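PDB 1XIP: nucleoporin NUP159 from Saccharomyces cerevisiae, which serves as a nuclear pore component whose N-terminal beta-propeller domain tethers the helicase Dbp5 to the pore for mRNA export. Local coordinates for residues S236-I250 with Q261-R275. Numbering follows the deposited sequence.
Sequences SETDDEVSYDQKMYI and QETFDITPPFGQIVR
Y249 and E262 form a non-hydrogen-bonded pair in the antiparallel hairpin of strands 246-254 and 257-263, part of one blade of the Nup159 beta-propeller. Backbone bonds on either side hold the register: I250 N donates to Q261 O (2.9 Å), and T263 N to M248 O. Where the strands part, a water takes over, accepting from M248 N and donating to T263 O and E262 OE2. The other carboxylate oxygen, E262 OE1, takes the salt bridge from K247 NZ (2.9 Å) on its syn lone pair; lysine's long chain, bent at its last torsion (chi4 -76°), suits this reach. Apolar contacts follow: I250 CD1 meets I266 CD1 at 3.9 Å, and the compact ring of P269 lies against Y244 CB and alongside Q246. Farther on, V242 CG1 rests on the Q272 backbone. Tyrosine suits position 244 because its ring reaches across to the 271-275 backbone, with G271 O and I273 O at its edge, while its hydroxyl both gives and accepts. A phenylalanine here would probably leave I273 O and R275 N without their shared partner and the 273-275 backbone less firmly tied to 236-250. Y244 OH donates to I273 O (2.7 Å), in the ring plane, and accepts from R275 N at 2.8 Å.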
loop_
_atom_site.group_PDB
_atom_site.type_symbol
_atom_site.label_atom_id
_atom_site.label_comp_id
_atom_site.label_asym_id
_atom_site.label_seq_id
_atom_site.Cartn_x
_atom_site.Cartn_y
_atom_site.Cartn_z
ATOM N N SER A 236 1.237 -17.669 8.711
ATOM C CA SER A 236 0.419 -17.784 9.926
ATOM C C SER A 236 0.565 -16.588 10.892
ATOM O O SER A 236 1.660 -16.032 11.063
ATOM C CB SER A 236 0.729 -19.093 10.660
ATOM O OG SER A 236 2.035 -19.062 11.216
ATOM N N GLU A 237 -0.553 -16.234 11.530
ATOM C CA GLU A 237 -0.642 -15.148 12.520
ATOM C C GLU A 237 0.523 -15.130 13.534
ATOM O O GLU A 237 1.103 -14.074 13.814
ATOM C CB GLU A 237 -1.992 -15.220 13.269
ATOM C CG GLU A 237 -3.243 -14.999 12.414
ATOM C CD GLU A 237 -3.634 -16.223 11.579
ATOM O OE1 GLU A 237 -3.855 -17.316 12.165
ATOM O OE2 GLU A 237 -3.721 -16.094 10.333
ATOM N N THR A 238 0.845 -16.303 14.084
ATOM C CA THR A 238 1.935 -16.438 15.045
ATOM C C THR A 238 2.912 -17.515 14.595
ATOM O O THR A 238 2.623 -18.716 14.699
ATOM C CB THR A 238 1.392 -16.762 16.479
ATOM O OG1 THR A 238 0.623 -15.661 16.976
ATOM C CG2 THR A 238 2.541 -16.869 17.498
ATOM N N ASP A 239 4.059 -17.075 14.080
ATOM C CA ASP A 239 5.200 -17.965 13.833
ATOM C C ASP A 239 6.515 -17.206 13.975
ATOM O O ASP A 239 6.699 -16.155 13.364
ATOM C CB ASP A 239 5.097 -18.641 12.460
ATOM C CG ASP A 239 4.871 -20.152 12.565
ATOM O OD1 ASP A 239 4.640 -20.659 13.695
ATOM O OD2 ASP A 239 4.903 -20.911 11.568
ATOM N N ASP A 240 7.417 -17.735 14.800
ATOM C CA ASP A 240 8.661 -17.034 15.129
ATOM C C ASP A 240 9.544 -16.807 13.893
ATOM O O ASP A 240 9.965 -15.674 13.629
ATOM C CB ASP A 240 9.438 -17.779 16.230
ATOM C CG ASP A 240 10.182 -16.829 17.187
ATOM O OD1 ASP A 240 10.674 -17.317 18.236
ATOM O OD2 ASP A 240 10.330 -15.596 16.984
ATOM N N GLU A 241 9.786 -17.884 13.136
ATOM C CA GLU A 241 10.692 -17.880 11.979
ATOM C C GLU A 241 9.912 -17.676 10.670
ATOM O O GLU A 241 8.787 -18.162 10.540
ATOM C CB GLU A 241 11.483 -19.195 11.926
ATOM C CG GLU A 241 12.024 -19.681 13.286
ATOM C CD GLU A 241 11.163 -20.771 13.951
ATOM O OE1 GLU A 241 10.137 -21.200 13.350
ATOM O OE2 GLU A 241 11.512 -21.202 15.084
ATOM N N VAL A 242 10.502 -16.959 9.707
ATOM C CA VAL A 242 9.787 -16.630 8.464
ATOM C C VAL A 242 10.647 -16.424 7.204
ATOM O O VAL A 242 11.674 -15.745 7.217
ATOM C CB VAL A 242 8.803 -15.433 8.657
ATOM C CG1 VAL A 242 9.489 -14.083 8.398
ATOM C CG2 VAL A 242 7.572 -15.598 7.780
ATOM N N SER A 243 10.185 -17.038 6.125
ATOM C CA SER A 243 10.783 -16.933 4.803
ATOM C C SER A 243 9.615 -16.713 3.836
ATOM O O SER A 243 8.584 -17.368 3.983
ATOM C CB SER A 243 11.511 -18.242 4.470
ATOM O OG SER A 243 12.194 -18.173 3.234
ATOM N N TYR A 244 9.750 -15.788 2.881
ATOM C CA TYR A 244 8.706 -15.614 1.846
ATOM C C TYR A 244 9.126 -16.153 0.484
ATOM O O TYR A 244 10.254 -15.921 0.028
ATOM C CB TYR A 244 8.253 -14.149 1.713
ATOM C CG TYR A 244 7.681 -13.570 2.982
ATOM C CD1 TYR A 244 6.365 -13.851 3.377
ATOM C CD2 TYR A 244 8.449 -12.752 3.796
ATOM C CE1 TYR A 244 5.843 -13.332 4.550
ATOM C CE2 TYR A 244 7.941 -12.237 4.974
ATOM C CZ TYR A 244 6.640 -12.526 5.343
ATOM O OH TYR A 244 6.150 -11.997 6.506
ATOM N N ASP A 245 8.217 -16.878 -0.155
ATOM C CA ASP A 245 8.409 -17.297 -1.524
ATOM C C ASP A 245 7.246 -16.795 -2.388
ATOM O O ASP A 245 6.104 -17.226 -2.226
ATOM C CB ASP A 245 8.560 -18.819 -1.609
ATOM C CG ASP A 245 8.672 -19.323 -3.048
ATOM O OD1 ASP A 245 9.412 -18.681 -3.858
ATOM O OD2 ASP A 245 8.044 -20.338 -3.460
ATOM N N GLN A 246 7.539 -15.878 -3.306
ATOM C CA GLN A 246 6.476 -15.193 -4.033
ATOM C C GLN A 246 6.726 -15.056 -5.529
ATOM O O GLN A 246 7.858 -14.850 -5.959
ATOM C CB GLN A 246 6.264 -13.810 -3.432
ATOM C CG GLN A 246 5.417 -13.813 -2.191
ATOM C CD GLN A 246 5.472 -12.499 -1.460
ATOM O OE1 GLN A 246 5.864 -11.497 -2.033
ATOM N NE2 GLN A 246 5.090 -12.499 -0.186
ATOM N N LYS A 247 5.661 -15.133 -6.315
ATOM C CA LYS A 247 5.754 -14.852 -7.737
ATOM C C LYS A 247 4.905 -13.660 -8.139
ATOM O O LYS A 247 3.725 -13.595 -7.810
ATOM C CB LYS A 247 5.362 -16.080 -8.542
ATOM C CG LYS A 247 6.436 -17.133 -8.561
ATOM C CD LYS A 247 6.119 -18.227 -9.538
ATOM C CE LYS A 247 7.261 -19.206 -9.641
ATOM N NZ LYS A 247 8.370 -18.639 -10.453
HETATM N N MSE A 248 5.514 -12.717 -8.855
HETATM C CA MSE A 248 4.792 -11.530 -9.321
HETATM C C MSE A 248 4.495 -11.566 -10.804
HETATM O O MSE A 248 5.347 -11.931 -11.608
HETATM C CB MSE A 248 5.523 -10.230 -8.985
HETATM C CG MSE A 248 6.840 -10.400 -8.291
HETATM SE SE MSE A 248 6.667 -10.846 -6.384
HETATM C CE MSE A 248 6.215 -9.093 -5.697
ATOM N N TYR A 249 3.278 -11.163 -11.157
ATOM C CA TYR A 249 2.856 -11.142 -12.540
ATOM C C TYR A 249 2.230 -9.812 -12.903
ATOM O O TYR A 249 1.427 -9.269 -12.154
ATOM C CB TYR A 249 1.870 -12.275 -12.809
ATOM C CG TYR A 249 2.489 -13.646 -12.705
ATOM C CD1 TYR A 249 3.011 -14.287 -13.827
ATOM C CD2 TYR A 249 2.558 -14.307 -11.484
ATOM C CE1 TYR A 249 3.571 -15.545 -13.722
ATOM C CE2 TYR A 249 3.118 -15.545 -11.376
ATOM C CZ TYR A 249 3.618 -16.167 -12.487
ATOM O OH TYR A 249 4.170 -17.432 -12.346
ATOM N N ILE A 250 2.615 -9.289 -14.055
ATOM C CA ILE A 250 1.920 -8.177 -14.660
ATOM C C ILE A 250 0.864 -8.731 -15.621
ATOM O O ILE A 250 1.172 -9.508 -16.515
ATOM C CB ILE A 250 2.909 -7.289 -15.402
ATOM C CG1 ILE A 250 4.049 -6.829 -14.468
ATOM C CG2 ILE A 250 2.177 -6.131 -16.081
ATOM C CD1 ILE A 250 3.699 -5.666 -13.548
ATOM N N GLN A 261 2.646 -12.067 -17.252
ATOM C CA GLN A 261 4.087 -12.038 -17.492
ATOM C C GLN A 261 4.804 -11.906 -16.163
ATOM O O GLN A 261 4.447 -11.036 -15.367
ATOM C CB GLN A 261 4.451 -10.835 -18.357
ATOM C CG GLN A 261 4.029 -10.901 -19.827
ATOM C CD GLN A 261 4.270 -9.579 -20.536
ATOM O OE1 GLN A 261 3.481 -8.647 -20.395
ATOM N NE2 GLN A 261 5.375 -9.486 -21.274
ATOM N N GLU A 262 5.826 -12.736 -15.936
ATOM C CA GLU A 262 6.563 -12.748 -14.671
ATOM C C GLU A 262 7.515 -11.584 -14.535
ATOM O O GLU A 262 8.094 -11.156 -15.522
ATOM C CB GLU A 262 7.386 -14.021 -14.539
ATOM C CG GLU A 262 6.641 -15.172 -13.900
ATOM C CD GLU A 262 7.412 -15.843 -12.769
ATOM O OE1 GLU A 262 7.295 -17.079 -12.639
ATOM O OE2 GLU A 262 8.108 -15.136 -12.003
ATOM N N THR A 263 7.666 -11.076 -13.306
ATOM C CA THR A 263 8.853 -10.312 -12.913
ATOM C C THR A 263 9.522 -10.939 -11.730
ATOM O O THR A 263 8.869 -11.499 -10.840
ATOM C CB THR A 263 8.551 -8.876 -12.485
ATOM O OG1 THR A 263 7.151 -8.603 -12.594
ATOM C CG2 THR A 263 9.245 -7.894 -13.411
ATOM N N PHE A 264 10.832 -10.770 -11.702
ATOM C CA PHE A 264 11.622 -11.076 -10.551
ATOM C C PHE A 264 12.183 -9.779 -10.007
ATOM O O PHE A 264 12.978 -9.788 -9.070
ATOM C CB PHE A 264 12.738 -12.054 -10.936
ATOM C CG PHE A 264 12.223 -13.387 -11.399
ATOM C CD1 PHE A 264 11.949 -14.412 -10.475
ATOM C CD2 PHE A 264 11.975 -13.617 -12.752
ATOM C CE1 PHE A 264 11.448 -15.647 -10.902
ATOM C CE2 PHE A 264 11.480 -14.839 -13.181
ATOM C CZ PHE A 264 11.219 -15.860 -12.252
ATOM N N ASP A 265 11.757 -8.657 -10.587
ATOM C CA ASP A 265 12.362 -7.353 -10.246
ATOM C C ASP A 265 11.437 -6.362 -9.552
ATOM O O ASP A 265 11.821 -5.215 -9.318
ATOM C CB ASP A 265 12.999 -6.673 -11.473
ATOM C CG ASP A 265 14.165 -7.461 -12.051
ATOM O OD1 ASP A 265 14.902 -8.136 -11.274
ATOM O OD2 ASP A 265 14.421 -7.450 -13.281
ATOM N N ILE A 266 10.221 -6.781 -9.238
ATOM C CA ILE A 266 9.362 -5.955 -8.416
ATOM C C ILE A 266 9.372 -6.518 -7.015
ATOM O O ILE A 266 8.916 -7.645 -6.795
ATOM C CB ILE A 266 7.926 -5.894 -8.959
ATOM C CG1 ILE A 266 7.868 -5.060 -10.237
ATOM C CG2 ILE A 266 7.015 -5.289 -7.916
ATOM C CD1 ILE A 266 6.520 -5.056 -10.905
ATOM N N THR A 267 9.917 -5.750 -6.075
ATOM C CA THR A 267 9.732 -6.021 -4.653
ATOM C C THR A 267 10.089 -7.451 -4.233
ATOM O O THR A 267 9.240 -8.141 -3.676
ATOM C CB THR A 267 8.267 -5.804 -4.235
ATOM O OG1 THR A 267 7.823 -4.515 -4.672
ATOM C CG2 THR A 267 8.145 -5.817 -2.737
ATOM N N PRO A 268 11.302 -7.929 -4.507
ATOM C CA PRO A 268 11.671 -9.280 -4.071
ATOM C C PRO A 268 11.477 -9.502 -2.547
ATOM O O PRO A 268 11.950 -8.699 -1.728
ATOM C CB PRO A 268 13.149 -9.380 -4.462
ATOM C CG PRO A 268 13.590 -7.998 -4.888
ATOM C CD PRO A 268 12.386 -7.272 -5.276
ATOM N N PRO A 269 10.806 -10.592 -2.172
ATOM C CA PRO A 269 10.369 -10.801 -0.796
ATOM C C PRO A 269 11.415 -11.424 0.114
ATOM O O PRO A 269 11.271 -12.593 0.478
ATOM C CB PRO A 269 9.200 -11.761 -0.966
ATOM C CG PRO A 269 9.550 -12.554 -2.141
ATOM C CD PRO A 269 10.415 -11.716 -3.035
ATOM N N PHE A 270 12.432 -10.652 0.497
ATOM C CA PHE A 270 13.470 -11.122 1.416
ATOM C C PHE A 270 13.164 -10.777 2.871
ATOM O O PHE A 270 14.020 -10.925 3.752
ATOM C CB PHE A 270 14.835 -10.561 1.001
ATOM C CG PHE A 270 15.365 -11.165 -0.268
ATOM C CD1 PHE A 270 16.084 -12.358 -0.243
ATOM C CD2 PHE A 270 15.104 -10.567 -1.502
ATOM C CE1 PHE A 270 16.551 -12.942 -1.438
ATOM C CE2 PHE A 270 15.567 -11.139 -2.696
ATOM C CZ PHE A 270 16.292 -12.330 -2.664
ATOM N N GLY A 271 11.946 -10.332 3.136
ATOM C CA GLY A 271 11.572 -9.917 4.474
ATOM C C GLY A 271 11.742 -11.007 5.525
ATOM O O GLY A 271 11.574 -12.195 5.226
ATOM N N GLN A 272 12.060 -10.590 6.761
ATOM C CA GLN A 272 12.162 -11.518 7.910
ATOM C C GLN A 272 11.248 -11.210 9.107
ATOM O O GLN A 272 11.410 -11.798 10.165
ATOM C CB GLN A 272 13.599 -11.635 8.406
ATOM C CG GLN A 272 14.641 -11.885 7.321
ATOM C CD GLN A 272 16.021 -11.435 7.770
ATOM O OE1 GLN A 272 16.348 -10.233 7.713
ATOM N NE2 GLN A 272 16.824 -12.386 8.249
ATOM N N ILE A 273 10.307 -10.286 8.947
ATOM C CA ILE A 273 9.270 -10.070 9.951
ATOM C C ILE A 273 7.971 -10.663 9.421
ATOM O O ILE A 273 7.702 -10.600 8.222
ATOM C CB ILE A 273 9.076 -8.539 10.262
ATOM C CG1 ILE A 273 10.413 -7.794 10.502
ATOM C CG2 ILE A 273 8.102 -8.324 11.436
ATOM C CD1 ILE A 273 11.457 -8.511 11.352
ATOM N N VAL A 274 7.178 -11.250 10.311
ATOM C CA VAL A 274 5.845 -11.744 9.961
ATOM C C VAL A 274 4.958 -10.589 9.585
ATOM O O VAL A 274 4.676 -9.712 10.390
ATOM C CB VAL A 274 5.169 -12.516 11.114
ATOM C CG1 VAL A 274 3.739 -12.933 10.715
ATOM C CG2 VAL A 274 5.995 -13.722 11.500
ATOM N N ARG A 275 4.515 -10.609 8.342
ATOM C CA ARG A 275 3.678 -9.566 7.789
ATOM C C ARG A 275 2.598 -10.170 6.957
ATOM O O ARG A 275 2.811 -11.185 6.293
ATOM C CB ARG A 275 4.512 -8.618 6.938
ATOM C CG ARG A 275 5.425 -7.775 7.764
ATOM C CD ARG A 275 4.689 -6.781 8.613
ATOM N NE ARG A 275 4.937 -5.451 8.092
ATOM C CZ ARG A 275 4.065 -4.714 7.443
ATOM N NH1 ARG A 275 2.825 -5.135 7.236
ATOM N NH2 ARG A 275 4.423 -3.535 7.024
HETATM O O HOH W 1 7.911 -13.632 -9.784
#